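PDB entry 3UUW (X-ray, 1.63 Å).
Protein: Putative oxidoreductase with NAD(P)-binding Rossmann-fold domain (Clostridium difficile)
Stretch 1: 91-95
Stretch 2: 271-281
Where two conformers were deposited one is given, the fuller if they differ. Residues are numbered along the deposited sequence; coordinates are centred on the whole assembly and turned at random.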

# COMPACT_ATOMS: atom_id res chain seq x y z
N VAL A 91 41.79 18.27 -17.96
CA VAL A 91 40.37 18.43 -17.63
C VAL A 91 39.94 17.43 -16.55
O VAL A 91 40.35 16.28 -16.57
N HIS A 92 39.09 17.90 -15.63
CA HIS A 92 38.47 17.04 -14.62
C HIS A 92 37.50 16.14 -15.35
O HIS A 92 36.93 16.52 -16.39
N VAL A 93 37.28 14.94 -14.82
CA VAL A 93 36.43 13.98 -15.52
C VAL A 93 35.41 13.33 -14.61
O VAL A 93 35.76 12.83 -13.54
N TYR A 94 34.15 13.42 -15.01
CA TYR A 94 33.07 12.63 -14.42
C TYR A 94 32.74 11.52 -15.41
O TYR A 94 32.51 11.78 -16.60
N VAL A 95 32.71 10.28 -14.95
CA VAL A 95 32.42 9.14 -15.84
C VAL A 95 31.41 8.20 -15.18
O VAL A 95 31.43 8.01 -13.96
N ASP A 271 22.02 15.71 -7.94
CA ASP A 271 22.92 16.14 -6.88
C ASP A 271 24.36 15.70 -7.15
O ASP A 271 25.30 16.46 -6.86
N ILE A 272 24.55 14.52 -7.73
CA ILE A 272 25.91 14.06 -7.98
C ILE A 272 26.58 14.94 -9.04
O ILE A 272 27.75 15.28 -8.93
N SER A 273 25.82 15.30 -10.08
CA SER A 273 26.37 16.11 -11.16
C SER A 273 26.72 17.51 -10.62
O SER A 273 27.79 18.07 -10.91
N ASN A 274 25.81 18.10 -9.83
CA ASN A 274 26.06 19.40 -9.26
C ASN A 274 27.21 19.41 -8.26
O ASN A 274 27.96 20.37 -8.15
N HIS A 275 27.35 18.32 -7.51
CA HIS A 275 28.44 18.18 -6.59
C HIS A 275 29.78 18.15 -7.32
O HIS A 275 30.72 18.78 -6.89
N PHE A 276 29.85 17.40 -8.42
CA PHE A 276 31.06 17.37 -9.26
C PHE A 276 31.50 18.78 -9.61
O PHE A 276 32.67 19.13 -9.47
N ILE A 277 30.57 19.59 -10.08
CA ILE A 277 30.88 20.97 -10.44
C ILE A 277 31.27 21.81 -9.22
O ILE A 277 32.23 22.56 -9.28
N ASP A 278 30.52 21.67 -8.14
CA ASP A 278 30.80 22.44 -6.91
C ASP A 278 32.20 22.18 -6.39
O ASP A 278 32.88 23.09 -5.94
N CYS A 279 32.64 20.93 -6.47
CA CYS A 279 33.97 20.56 -6.00
C CYS A 279 35.07 21.23 -6.83
O CYS A 279 36.12 21.63 -6.28
N ILE A 280 34.84 21.34 -8.13
CA ILE A 280 35.76 22.07 -8.98
C ILE A 280 35.78 23.54 -8.55
O ILE A 280 36.85 24.13 -8.39
N GLU A 281 34.61 24.11 -8.35
CA GLU A 281 34.49 25.50 -7.92
C GLU A 281 35.24 25.78 -6.62
O GLU A 281 35.87 26.84 -6.48

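Strand 92-95 lies against helix 271-281 and runs nearly antiparallel to it, with axes at 169° and 10.0 Å apart at closest approach. H92 sits across from I280, and Y94 across from F276. On the strand, H92 and Y94 point their CA-to-CB bonds toward the helix, as alternation in a strand requires. V93, between them, points away. On the helix, I272, F276 and I280 point toward the strand. They are spaced four residues apart, so they line one side of the helix.

F276 is central to the contact. Its chi1 is t (178°) and its chi2 is 72°. This conformation carries the ring out to the strand backbone, where F276 CZ comes 3.4 Å from Y94 N and 3.6 Å from V93 C. F276 CZ also lies 3.9 Å from H92 CB. The ring offers a face to Y94: Y94 CB stands 3.6 Å from the F276 ring centroid and 5° off the normal, a CH-pi contact.

Y94 also has chi1 t (175°), with chi2 at -79°. Its ring extends along the helix toward I272 and turns an edge toward the face of F276. The Y94 and F276 ring centroids are 5.7 Å apart, with the planes at 69°. Y94 thus meets F276 through both its CB and its ring. It has the largest area covered by the other stretch, 100 Å².

I272 is t at both chi1 (-163°) and chi2 (173°). I272 CG1 lies at the edge of the Y94 ring, near the ring plane, 4.0 Å from Y94 CE2. I272 CG2 is 3.4 Å from Y94 OH. That hydroxyl is hydrogen-bonded elsewhere in the structure, so its polar need is met despite the apolar neighbour.

At the other end, H92 adopts chi1 m (-56°) and chi2 -86°. This presents a ring face to I280, which has chi1 m (-70°) and chi2 t (164°). I280 CG1 sits 3.8 Å from the H92 ring centroid, 15° off the normal, in a second CH-pi contact. The closest atoms of the pair are H92 CD2 and I280 CG1, at 3.7 Å. H92 ND1 is hydrogen-bonded elsewhere in the structure. Both residues are partly exposed, unlike the buried Y94, F276 and I272.

No hydrogen bond joins the two stretches. The contact is apolar and aromatic, and buries 344 Å² in total.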

# COMPACT_ATOMS: atom_id res chain seq x y z
CB VAL A 91 39.45 18.30 -18.86
CG1 VAL A 91 39.86 19.31 -19.96
CG2 VAL A 91 39.46 16.90 -19.41
CB HIS A 92 37.67 17.84 -13.60
CG HIS A 92 38.45 18.90 -12.90
ND1 HIS A 92 39.21 18.65 -11.77
CD2 HIS A 92 38.59 20.22 -13.16
CE1 HIS A 92 39.77 19.78 -11.37
NE2 HIS A 92 39.41 20.74 -12.19
CB VAL A 93 37.26 12.88 -16.16
CG1 VAL A 93 36.36 11.82 -16.84
CG2 VAL A 93 38.23 13.50 -17.16
CB TYR A 94 31.84 13.49 -14.17
CG TYR A 94 30.63 12.73 -13.66
CD1 TYR A 94 29.80 11.98 -14.54
CD2 TYR A 94 30.29 12.76 -12.31
CE1 TYR A 94 28.69 11.30 -14.06
CE2 TYR A 94 29.18 12.08 -11.82
CZ TYR A 94 28.38 11.35 -12.70
OH TYR A 94 27.28 10.69 -12.19
CB VAL A 95 33.76 8.38 -16.22
CG1 VAL A 95 34.38 7.73 -14.98
CG2 VAL A 95 33.52 7.36 -17.25
CB ASP A 271 22.41 15.70 -5.54
CG ASP A 271 21.14 16.45 -5.14
OD1 ASP A 271 21.01 17.66 -5.51
OD2 ASP A 271 20.27 15.85 -4.51
CB ILE A 272 26.01 12.56 -8.35
CG1 ILE A 272 27.46 12.08 -8.17
CG2 ILE A 272 25.47 12.24 -9.79
CD1 ILE A 272 27.62 10.58 -8.33
CB SER A 273 25.42 16.15 -12.36
OG SER A 273 25.16 14.82 -12.85
CB ASN A 274 24.79 19.99 -8.67
CG ASN A 274 23.77 20.39 -9.74
OD1 ASN A 274 24.14 20.69 -10.87
ND2 ASN A 274 22.50 20.40 -9.37
CB HIS A 275 28.26 16.93 -5.74
CG HIS A 275 29.27 16.80 -4.65
ND1 HIS A 275 29.47 17.77 -3.70
CD2 HIS A 275 30.18 15.82 -4.39
CE1 HIS A 275 30.42 17.39 -2.87
NE2 HIS A 275 30.86 16.20 -3.27
CB PHE A 276 30.82 16.52 -10.54
CG PHE A 276 31.98 16.47 -11.48
CD1 PHE A 276 33.13 15.74 -11.17
CD2 PHE A 276 31.93 17.14 -12.70
CE1 PHE A 276 34.21 15.70 -12.07
CE2 PHE A 276 33.00 17.08 -13.58
CZ PHE A 276 34.13 16.36 -13.26
CB ILE A 277 29.68 21.62 -11.16
CG1 ILE A 277 29.36 20.89 -12.46
CG2 ILE A 277 29.91 23.11 -11.42
CD1 ILE A 277 30.45 21.00 -13.54
CB ASP A 278 29.79 22.11 -5.80
CG ASP A 278 28.42 22.75 -6.04
OD1 ASP A 278 28.31 23.68 -6.84
OD2 ASP A 278 27.45 22.31 -5.38
CB CYS A 279 34.14 19.05 -5.96
SG CYS A 279 33.21 18.27 -4.62
CB ILE A 280 35.35 21.95 -10.46
CG1 ILE A 280 35.59 20.51 -10.94
CG2 ILE A 280 36.17 22.93 -11.32
CD1 ILE A 280 34.89 20.13 -12.26
CB GLU A 281 33.01 25.87 -7.75
CG GLU A 281 32.77 27.26 -7.19
CD GLU A 281 33.21 28.38 -8.13
OE1 GLU A 281 33.18 28.20 -9.37
OE2 GLU A 281 33.57 29.47 -7.60